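Local atomic coordinates of fructosyl amine:oxygen oxidoreductase (Neosartorya fumigata, PDB entry 4WCT), a protein that probably catalyses the FAD-dependent oxidative deglycation of fructosyl amines (Amadori products), using molecular oxygen as the electron acceptor. Residues K250-T255 against W359-P364. Sequence-based numbering, arbitrary orientation.
Sequences KQLRPT and WDADTP. With FAD (flavin-adenine dinucleotide), chain C.
Arg253 and Asp362 face each other as a hydrogen-bonded antiparallel pair. Arg253 N gives its hydrogen to Asp362 O at 2.9 Å, and Asp362 N returns one to Arg253 O at 3.1 Å. That carbonyl oxygen also accepts from the hydroxyl of Thr255, OG1 lying 2.8 Å from Arg253 O; the two donors approach from opposite faces of the carbonyl plane. Thr255 OG1 in turn accepts from Arg253 NE (2.9 Å), made possible by a bend at chi3 (68°) in an otherwise extended chain. Arg253 NH2 meets the anti side of Asp362 OD2 at 2.9 Å, a salt bridge with guanidinium and carboxylate planes 63° apart. OD2 has a second cationic partner in Arg434, while Arg253 NH1 is taken up by the carbonyls of Trp428 and Ala430.

These bonds close the start of strand 253-263 onto the end of strand 352-362, within the large mixed sheet of this FAD-dependent oxidoreductase. Pro254, with no N-H to offer, and Ala361 form the next, non-hydrogen-bonded pair; Ala361 hydrogen-bonds through its backbone to Ser386. Pro254 CB also packs against Trp359 CE3 (4.3 Å). At the following hydrogen-bonded pair, Thr255 N to Asp360 O and Asp360 N to Thr255 O are each 2.9 Å and within 14° of straight at hydrogen. Asp360 leads to the cofactor: its OD2 accepts from the ribityl O3' of FAD at 2.6 Å and from Gly387 N.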
ATOM      1  N   LYS A 250      17.045  -7.382   7.096  1.00 10.12           N
ATOM      2  CA  LYS A 250      16.026  -8.290   6.559  1.00 10.90           C
ATOM      3  C   LYS A 250      14.584  -8.001   6.966  1.00  9.91           C
ATOM      4  O   LYS A 250      13.691  -8.752   6.585  1.00 10.63           O
ATOM      5  CB  LYS A 250      16.368  -9.762   6.800  1.00 10.60           C
ATOM      6  CG  LYS A 250      17.732 -10.135   6.259  1.00 11.29           C
ATOM      7  CD  LYS A 250      17.981 -11.629   6.465  1.00 14.13           C
ATOM      8  CE  LYS A 250      19.387 -12.019   6.052  1.00 15.82           C
ATOM      9  NZ  LYS A 250      19.592 -13.491   6.225  1.00 17.41           N
ATOM     10  N   GLN A 251      14.336  -6.827   7.539  1.00  8.99           N
ATOM     11  CA  GLN A 251      13.010  -6.507   7.996  1.00  8.87           C
ATOM     12  C   GLN A 251      12.072  -6.120   6.855  1.00  8.79           C
ATOM     13  O   GLN A 251      10.849  -6.173   7.018  1.00  8.93           O
ATOM     14  CB  GLN A 251      13.017  -5.393   9.045  1.00 10.57           C
ATOM     15  CG  GLN A 251      13.693  -5.781  10.349  1.00 10.48           C
ATOM     16  CD  GLN A 251      13.722  -4.622  11.312  1.00 11.91           C
ATOM     17  OE1 GLN A 251      12.777  -4.396  12.076  1.00 11.48           O
ATOM     18  NE2 GLN A 251      14.712  -3.792  11.158  1.00 14.67           N
ATOM     19  N   LEU A 252      12.618  -5.794   5.695  1.00  9.80           N
ATOM     20  CA  LEU A 252      11.791  -5.476   4.524  1.00  8.00           C
ATOM     21  C   LEU A 252      11.981  -6.492   3.427  1.00  9.64           C
ATOM     22  O   LEU A 252      13.107  -6.774   3.010  1.00 10.61           O
ATOM     23  CB  LEU A 252      12.093  -4.068   4.008  1.00  8.62           C
ATOM     24  CG  LEU A 252      11.800  -2.887   4.939  1.00  8.42           C
ATOM     25  CD1 LEU A 252      12.162  -1.580   4.206  1.00 10.64           C
ATOM     26  CD2 LEU A 252      10.345  -2.833   5.422  1.00 11.30           C
ATOM     27  N   ARG A 253      10.863  -6.897   2.808  1.00  8.93           N
ATOM     28  CA  ARG A 253      10.901  -7.648   1.569  1.00  8.02           C
ATOM     29  C   ARG A 253      10.187  -6.861   0.493  1.00  7.21           C
ATOM     30  O   ARG A 253       8.971  -6.846   0.468  1.00  8.55           O
ATOM     31  CB  ARG A 253      10.230  -9.010   1.723  1.00  7.31           C
ATOM     32  CG  ARG A 253      10.321  -9.838   0.481  1.00  8.07           C
ATOM     33  CD  ARG A 253       9.542 -11.148   0.547  1.00  7.75           C
ATOM     34  NE  ARG A 253       8.104 -10.909   0.576  1.00  9.15           N
ATOM     35  CZ  ARG A 253       7.202 -11.850   0.824  1.00  9.24           C
ATOM     36  NH1 ARG A 253       7.584 -13.128   0.981  1.00  8.17           N
ATOM     37  NH2 ARG A 253       5.929 -11.505   0.931  1.00  8.57           N
ATOM     38  N   PRO A 254      10.940  -6.228  -0.420  1.00  7.14           N
ATOM     39  CA  PRO A 254      10.255  -5.578  -1.524  1.00  7.54           C
ATOM     40  C   PRO A 254       9.524  -6.604  -2.385  1.00  7.46           C
ATOM     41  O   PRO A 254      10.122  -7.576  -2.829  1.00  9.18           O
ATOM     42  CB  PRO A 254      11.384  -4.898  -2.304  1.00  8.20           C
ATOM     43  CG  PRO A 254      12.455  -4.668  -1.276  1.00  8.32           C
ATOM     44  CD  PRO A 254      12.369  -5.867  -0.366  1.00  8.83           C
ATOM     45  N   THR A 255       8.246  -6.362  -2.632  1.00  7.58           N
ATOM     46  CA  THR A 255       7.359  -7.351  -3.248  1.00  8.49           C
ATOM     47  C   THR A 255       6.353  -6.612  -4.121  1.00  8.17           C
ATOM     48  O   THR A 255       5.931  -5.513  -3.766  1.00  7.88           O
ATOM     49  CB  THR A 255       6.608  -8.185  -2.172  1.00  7.67           C
ATOM     50  OG1 THR A 255       7.498  -8.604  -1.141  1.00  8.94           O
ATOM     51  CG2 THR A 255       5.907  -9.402  -2.756  1.00  9.14           C
ATOM     52  N   TRP A 359       4.925  -1.839  -6.323  1.00  7.34           N
ATOM     53  CA  TRP A 359       5.791  -2.377  -5.300  1.00  7.55           C
ATOM     54  C   TRP A 359       5.430  -1.864  -3.920  1.00  8.28           C
ATOM     55  O   TRP A 359       5.271  -0.648  -3.720  1.00  9.74           O
ATOM     56  CB  TRP A 359       7.246  -1.990  -5.587  1.00  7.91           C
ATOM     57  CG  TRP A 359       7.781  -2.721  -6.795  1.00  8.85           C
ATOM     58  CD1 TRP A 359       7.727  -2.324  -8.100  1.00  9.33           C
ATOM     59  CD2 TRP A 359       8.469  -3.981  -6.785  1.00  7.78           C
ATOM     60  NE1 TRP A 359       8.341  -3.244  -8.896  1.00  8.96           N
ATOM     61  CE2 TRP A 359       8.839  -4.261  -8.127  1.00  7.79           C
ATOM     62  CE3 TRP A 359       8.891  -4.833  -5.782  1.00  8.19           C
ATOM     63  CZ2 TRP A 359       9.540  -5.421  -8.489  1.00  9.03           C
ATOM     64  CZ3 TRP A 359       9.580  -5.993  -6.141  1.00  7.96           C
ATOM     65  CH2 TRP A 359       9.878  -6.284  -7.477  1.00  9.03           C
ATOM     66  N   ASP A 360       5.452  -2.772  -2.963  1.00  7.15           N
ATOM     67  CA  ASP A 360       5.427  -2.413  -1.534  1.00  8.29           C
ATOM     68  C   ASP A 360       6.553  -3.193  -0.852  1.00  9.81           C
ATOM     69  O   ASP A 360       7.361  -3.854  -1.524  1.00  8.31           O
ATOM     70  CB  ASP A 360       4.091  -2.797  -0.939  1.00  8.83           C
ATOM     71  CG  ASP A 360       3.693  -1.964   0.301  1.00 10.87           C
ATOM     72  OD1 ASP A 360       4.539  -1.254   0.916  1.00  9.47           O
ATOM     73  OD2 ASP A 360       2.538  -2.183   0.801  1.00 10.21           O
ATOM     74  N   ALA A 361       6.624  -3.092   0.468  1.00  8.19           N
ATOM     75  CA  ALA A 361       7.512  -3.973   1.219  1.00  8.96           C
ATOM     76  C   ALA A 361       6.840  -4.553   2.451  1.00  8.64           C
ATOM     77  O   ALA A 361       6.160  -3.833   3.196  1.00  9.74           O
ATOM     78  CB  ALA A 361       8.802  -3.227   1.588  1.00  9.19           C
ATOM     79  N   ASP A 362       7.003  -5.869   2.627  1.00  7.21           N
ATOM     80  CA  ASP A 362       6.454  -6.617   3.734  1.00  7.78           C
ATOM     81  C   ASP A 362       7.494  -6.749   4.855  1.00  8.73           C
ATOM     82  O   ASP A 362       8.660  -7.096   4.608  1.00  8.82           O
ATOM     83  CB  ASP A 362       6.057  -8.026   3.315  1.00  8.36           C
ATOM     84  CG  ASP A 362       4.832  -8.070   2.437  1.00 10.07           C
ATOM     85  OD1 ASP A 362       3.852  -7.318   2.688  1.00  8.88           O
ATOM     86  OD2 ASP A 362       4.834  -8.943   1.539  1.00 11.26           O
ATOM     87  N   THR A 363       7.049  -6.470   6.072  1.00  8.29           N
ATOM     88  CA  THR A 363       7.776  -6.869   7.276  1.00  8.66           C
ATOM     89  C   THR A 363       7.505  -8.353   7.551  1.00 10.07           C
ATOM     90  O   THR A 363       6.601  -8.952   6.961  1.00  8.45           O
ATOM     91  CB  THR A 363       7.316  -6.011   8.438  1.00 10.32           C
ATOM     92  OG1 THR A 363       5.910  -6.189   8.606  1.00  9.60           O
ATOM     93  CG2 THR A 363       7.680  -4.535   8.170  1.00  9.49           C
ATOM     94  N   PRO A 364       8.260  -8.964   8.482  1.00 10.81           N
ATOM     95  CA  PRO A 364       8.025 -10.366   8.747  1.00 10.77           C
ATOM     96  C   PRO A 364       6.620 -10.715   9.250  1.00 10.68           C
ATOM     97  O   PRO A 364       6.135 -11.809   8.985  1.00 12.35           O
ATOM     98  CB  PRO A 364       9.082 -10.689   9.817  1.00  9.84           C
ATOM     99  CG  PRO A 364      10.181  -9.757   9.512  1.00 11.52           C
ATOM    100  CD  PRO A 364       9.474  -8.467   9.157  1.00 10.54           C
TER
HETATM  101  PA  FAD C 500       4.946   4.634  -1.846  1.00  7.84           P
HETATM  102  O1A FAD C 500       3.542   5.162  -1.891  1.00  7.95           O
HETATM  103  O2A FAD C 500       5.410   3.613  -2.837  1.00  8.24           O
HETATM  104  O5B FAD C 500       5.886   5.891  -1.914  1.00  7.42           O
HETATM  105  C5B FAD C 500       7.311   5.719  -1.897  1.00  8.02           C
HETATM  106  C4B FAD C 500       7.938   6.971  -2.503  1.00  8.76           C
HETATM  107  O4B FAD C 500       9.387   6.926  -2.297  1.00  9.41           O
HETATM  108  C3B FAD C 500       7.704   7.127  -4.002  1.00  8.36           C
HETATM  109  O3B FAD C 500       7.102   8.389  -4.330  1.00  9.11           O
HETATM  110  C2B FAD C 500       9.108   7.007  -4.602  1.00  8.78           C
HETATM  111  O2B FAD C 500       9.315   7.711  -5.824  1.00  9.25           O
HETATM  112  C1B FAD C 500       9.989   7.477  -3.443  1.00  8.19           C
HETATM  113  N9A FAD C 500      11.371   6.964  -3.557  1.00  9.37           N
HETATM  114  C8A FAD C 500      11.772   5.763  -4.012  1.00  9.84           C
HETATM  115  N7A FAD C 500      13.123   5.687  -4.026  1.00  9.02           N
HETATM  116  C5A FAD C 500      13.568   6.848  -3.479  1.00  8.42           C
HETATM  117  C6A FAD C 500      14.880   7.442  -3.259  1.00  8.17           C
HETATM  118  N6A FAD C 500      16.000   6.757  -3.550  1.00  8.62           N
HETATM  119  N1A FAD C 500      14.910   8.704  -2.782  1.00  8.53           N
HETATM  120  C2A FAD C 500      13.815   9.406  -2.461  1.00  9.08           C
HETATM  121  N3A FAD C 500      12.577   8.931  -2.679  1.00  8.95           N
HETATM  122  C4A FAD C 500      12.424   7.682  -3.183  1.00  8.52           C
HETATM  123  N1  FAD C 500      -2.959  -0.663   0.565  1.00  8.32           N
HETATM  124  C2  FAD C 500      -4.219  -0.458   1.087  1.00  8.89           C
HETATM  125  O2  FAD C 500      -4.297   0.139   2.159  1.00  8.36           O
HETATM  126  N3  FAD C 500      -5.320  -0.786   0.406  1.00  7.47           N
HETATM  127  C4  FAD C 500      -5.264  -1.465  -0.759  1.00  7.08           C
HETATM  128  O4  FAD C 500      -6.277  -1.809  -1.428  1.00  8.88           O
HETATM  129  C4X FAD C 500      -3.968  -1.740  -1.354  1.00  7.48           C
HETATM  130  N5  FAD C 500      -3.868  -2.402  -2.538  1.00  9.19           N
HETATM  131  C5X FAD C 500      -2.656  -2.416  -3.174  1.00  9.76           C
HETATM  132  C6  FAD C 500      -2.542  -2.870  -4.484  1.00  8.71           C
HETATM  133  C7  FAD C 500      -1.296  -2.976  -5.074  1.00  8.32           C
HETATM  134  C7M FAD C 500      -1.208  -3.395  -6.497  1.00  8.65           C
HETATM  135  C8  FAD C 500      -0.107  -2.543  -4.329  1.00  9.90           C
HETATM  136  C8M FAD C 500       1.254  -2.588  -4.921  1.00  9.29           C
HETATM  137  C9  FAD C 500      -0.219  -1.996  -3.075  1.00  8.56           C
HETATM  138  C9A FAD C 500      -1.445  -1.966  -2.444  1.00  9.08           C
HETATM  139  N10 FAD C 500      -1.550  -1.499  -1.131  1.00  7.40           N
HETATM  140  C10 FAD C 500      -2.826  -1.288  -0.604  1.00  7.50           C
HETATM  141  C1' FAD C 500      -0.427  -1.101  -0.294  1.00  7.28           C
HETATM  142  C2' FAD C 500      -0.154   0.394  -0.337  1.00  6.77           C
HETATM  143  O2' FAD C 500      -0.150   0.777  -1.705  1.00  7.83           O
HETATM  144  C3' FAD C 500       1.212   0.659   0.310  1.00  6.94           C
HETATM  145  O3' FAD C 500       1.303  -0.036   1.563  1.00  7.61           O
HETATM  146  C4' FAD C 500       1.463   2.156   0.515  1.00  7.18           C
HETATM  147  O4' FAD C 500       1.078   2.869  -0.659  1.00  8.43           O
HETATM  148  C5' FAD C 500       2.954   2.350   0.755  1.00  7.16           C
HETATM  149  O5' FAD C 500       3.199   3.736   0.996  1.00  7.03           O
HETATM  150  P   FAD C 500       4.713   4.272   1.051  1.00  7.80           P
HETATM  151  O1P FAD C 500       4.657   5.767   1.269  1.00  8.31           O
HETATM  152  O2P FAD C 500       5.459   3.376   2.010  1.00  7.92           O
HETATM  153  O3P FAD C 500       5.256   3.978  -0.430  1.00  6.52           O